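Local coordinates for outer membrane protein OMP121 (Bacteroides thetaiotaomicron, PDB 5FQ8) that probably acts as a TonB-dependent receptor that carries substrates across the bacterial outer membrane, with a plug domain inside a transmembrane beta barrel, at residues Y271-Q276 with T294-G299. Residues are numbered along the deposited sequence; the frame is centred on the assembly and turned at random.
Sequences YVSFSQ and TFSARG. With KR0 (3-decanoyloxypropyl decanoate), chain Q.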
loop_
_atom_site.group_PDB
_atom_site.type_symbol
_atom_site.label_atom_id
_atom_site.label_comp_id
_atom_site.label_asym_id
_atom_site.label_seq_id
_atom_site.Cartn_x
_atom_site.Cartn_y
_atom_site.Cartn_z
ATOM N N TYR B 271 20.427 -13.031 37.984
ATOM C CA TYR B 271 19.672 -14.061 37.284
ATOM C C TYR B 271 19.693 -13.763 35.795
ATOM O O TYR B 271 19.551 -12.609 35.391
ATOM C CB TYR B 271 18.232 -14.113 37.796
ATOM C CG TYR B 271 17.501 -15.407 37.532
ATOM C CD1 TYR B 271 16.944 -15.675 36.302
ATOM C CD2 TYR B 271 17.364 -16.358 38.523
ATOM C CE1 TYR B 271 16.284 -16.843 36.057
ATOM C CE2 TYR B 271 16.708 -17.532 38.288
ATOM C CZ TYR B 271 16.164 -17.771 37.049
ATOM O OH TYR B 271 15.490 -18.946 36.798
ATOM N N VAL B 272 19.898 -14.795 34.979
ATOM C CA VAL B 272 19.924 -14.664 33.523
ATOM C C VAL B 272 19.335 -15.927 32.920
ATOM O O VAL B 272 19.776 -17.031 33.243
ATOM C CB VAL B 272 21.348 -14.434 32.983
ATOM C CG1 VAL B 272 21.354 -14.535 31.480
ATOM C CG2 VAL B 272 21.868 -13.096 33.404
ATOM N N SER B 273 18.357 -15.770 32.031
ATOM C CA SER B 273 17.582 -16.892 31.518
ATOM C C SER B 273 17.351 -16.758 30.021
ATOM O O SER B 273 17.512 -15.689 29.435
ATOM C CB SER B 273 16.233 -16.976 32.207
ATOM O OG SER B 273 15.520 -15.784 31.971
ATOM N N PHE B 274 16.931 -17.864 29.418
ATOM C CA PHE B 274 16.650 -17.951 27.995
ATOM C C PHE B 274 15.597 -19.020 27.784
ATOM O O PHE B 274 15.663 -20.080 28.397
ATOM C CB PHE B 274 17.906 -18.300 27.206
ATOM C CG PHE B 274 17.639 -18.795 25.811
ATOM C CD1 PHE B 274 17.479 -17.896 24.769
ATOM C CD2 PHE B 274 17.572 -20.144 25.530
ATOM C CE1 PHE B 274 17.254 -18.328 23.488
ATOM C CE2 PHE B 274 17.340 -20.576 24.242
ATOM C CZ PHE B 274 17.179 -19.667 23.223
ATOM N N SER B 275 14.639 -18.754 26.910
ATOM C CA SER B 275 13.614 -19.735 26.606
ATOM C C SER B 275 13.395 -19.802 25.111
ATOM O O SER B 275 13.530 -18.801 24.413
ATOM C CB SER B 275 12.311 -19.397 27.302
ATOM O OG SER B 275 11.931 -18.088 26.969
ATOM N N GLN B 276 13.063 -20.993 24.630
ATOM C CA GLN B 276 12.859 -21.234 23.215
ATOM C C GLN B 276 11.698 -22.190 23.052
ATOM O O GLN B 276 11.604 -23.184 23.765
ATOM C CB GLN B 276 14.115 -21.806 22.569
ATOM C CG GLN B 276 13.999 -22.100 21.107
ATOM C CD GLN B 276 13.450 -23.462 20.840
ATOM O OE1 GLN B 276 13.281 -24.247 21.750
ATOM N NE2 GLN B 276 13.153 -23.749 19.591
ATOM N N THR B 294 12.892 -15.823 24.323
ATOM C CA THR B 294 13.072 -14.762 25.300
ATOM C C THR B 294 14.492 -14.785 25.832
ATOM O O THR B 294 15.176 -15.800 25.764
ATOM C CB THR B 294 12.114 -14.896 26.477
ATOM O OG1 THR B 294 12.458 -16.060 27.249
ATOM C CG2 THR B 294 10.705 -15.021 25.972
ATOM N N PHE B 295 14.925 -13.641 26.353
ATOM C CA PHE B 295 16.182 -13.517 27.066
ATOM C C PHE B 295 15.971 -12.526 28.189
ATOM O O PHE B 295 15.317 -11.511 27.988
ATOM C CB PHE B 295 17.314 -13.054 26.155
ATOM C CG PHE B 295 18.646 -13.005 26.838
ATOM C CD1 PHE B 295 19.426 -14.141 26.926
ATOM C CD2 PHE B 295 19.104 -11.832 27.417
ATOM C CE1 PHE B 295 20.628 -14.111 27.560
ATOM C CE2 PHE B 295 20.307 -11.797 28.050
ATOM C CZ PHE B 295 21.075 -12.938 28.123
ATOM N N SER B 296 16.495 -12.826 29.373
ATOM C CA SER B 296 16.326 -11.955 30.528
ATOM C C SER B 296 17.614 -11.873 31.328
ATOM O O SER B 296 18.431 -12.789 31.315
ATOM C CB SER B 296 15.200 -12.435 31.430
ATOM O OG SER B 296 15.119 -11.631 32.591
ATOM N N ALA B 297 17.788 -10.756 32.017
ATOM C CA ALA B 297 18.955 -10.535 32.852
ATOM C C ALA B 297 18.520 -9.612 33.968
ATOM O O ALA B 297 18.067 -8.505 33.700
ATOM C CB ALA B 297 20.103 -9.932 32.059
ATOM N N ARG B 298 18.623 -10.073 35.201
ATOM C CA ARG B 298 18.116 -9.340 36.342
ATOM C C ARG B 298 19.178 -9.324 37.418
ATOM O O ARG B 298 19.748 -10.366 37.747
ATOM C CB ARG B 298 16.831 -9.968 36.867
ATOM C CG ARG B 298 15.667 -9.768 35.969
ATOM C CD ARG B 298 14.485 -10.554 36.394
ATOM N NE ARG B 298 14.399 -11.809 35.667
ATOM C CZ ARG B 298 14.221 -12.980 36.248
ATOM N NH1 ARG B 298 14.120 -13.046 37.560
ATOM N NH2 ARG B 298 14.147 -14.077 35.520
ATOM N N GLY B 299 19.434 -8.153 37.966
ATOM C CA GLY B 299 20.435 -8.016 38.996
ATOM C C GLY B 299 20.044 -6.968 40.006
ATOM O O GLY B 299 19.249 -6.070 39.733
HETATM C C1 KR0 Q . 24.083 -18.205 12.214
HETATM O O1 KR0 Q . 23.912 -19.025 13.363
HETATM C C2 KR0 Q . 23.732 -16.810 12.697
HETATM C C3 KR0 Q . 22.297 -16.740 13.187
HETATM C C4 KR0 Q . 19.115 -19.406 17.952
HETATM O O4 KR0 Q . 22.105 -17.167 14.529
HETATM C C5 KR0 Q . 20.768 -17.626 14.882
HETATM C C6 KR0 Q . 20.282 -19.900 18.825
HETATM C C7 KR0 Q . 24.800 -20.112 13.730
HETATM C C8 KR0 Q . 19.933 -19.840 20.317
HETATM O O8 KR0 Q . 19.970 -17.778 13.982
HETATM C C9 KR0 Q . 21.030 -20.273 21.296
HETATM O O9 KR0 Q . 25.995 -19.893 13.800
HETATM C C10 KR0 Q . 20.360 -17.894 16.313
HETATM C C11 KR0 Q . 19.466 -19.130 16.480
HETATM C C12 KR0 Q . 24.245 -21.487 14.035
HETATM C C13 KR0 Q . 23.686 -21.558 15.453
HETATM C C14 KR0 Q . 20.545 -20.127 22.742
HETATM C C15 KR0 Q . 21.654 -20.055 23.786
HETATM C C16 KR0 Q . 21.320 -19.045 24.862
HETATM C C17 KR0 Q . 24.773 -21.755 16.502
HETATM C C18 KR0 Q . 24.438 -20.996 17.782
HETATM C C19 KR0 Q . 23.981 -21.912 18.916
HETATM C C20 KR0 Q . 25.091 -22.154 19.943
HETATM C C21 KR0 Q . 24.567 -22.696 21.273
HETATM C C22 KR0 Q . 25.700 -22.929 22.272
HETATM C C23 KR0 Q . 25.240 -23.381 23.647
#
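Strands 271-276 and 294-299 run antiparallel, their axes 4.6 Å apart at closest approach, and six backbone hydrogen bonds join them in three reciprocal pairs: Tyr271 with Arg298, Ser273 with Ser296, and Ser275 with Thr294. In the first pair Arg298 N lies 2.7 Å from Tyr271 O, nearly along the C=O axis. Alternation then sorts the side chains onto two faces of contrasting chemistry. On the polar face, Arg298 bends at chi3 (-96°) and lays its guanidinium alongside the Tyr271 ring, the planes 29° apart, with Arg298 NH2 3.3 Å from Tyr271 CD1. Two further contacts fix its rotation: Arg298 NE donates to Ser296 OG, 3.2 Å away in the guanidinium plane and itself hydrogen-bonded to Asn313 OD1, and Arg298 NH2 forms a salt bridge with Asp137. That carboxylate also accepts from Ser273 OG, and its negative charge probably offsets that of the buried guanidinium. The other face is apolar. Phe295, with CG anti to the backbone N (-176°), crosses Val272 obliquely, its CZ 3.7 Å from Val272 CG1, and in this complex both pack on Phe388 of the second subunit. Phe274 turns one ring face to the lipid-like KR0, whose C14 sits 3.4 Å from Phe274 CZ. Such an antiparallel hairpin, apolar outside and polar inside, is characteristic of the transmembrane barrel wall of TonB-dependent receptors, here joined through Asp137 to the plug domain.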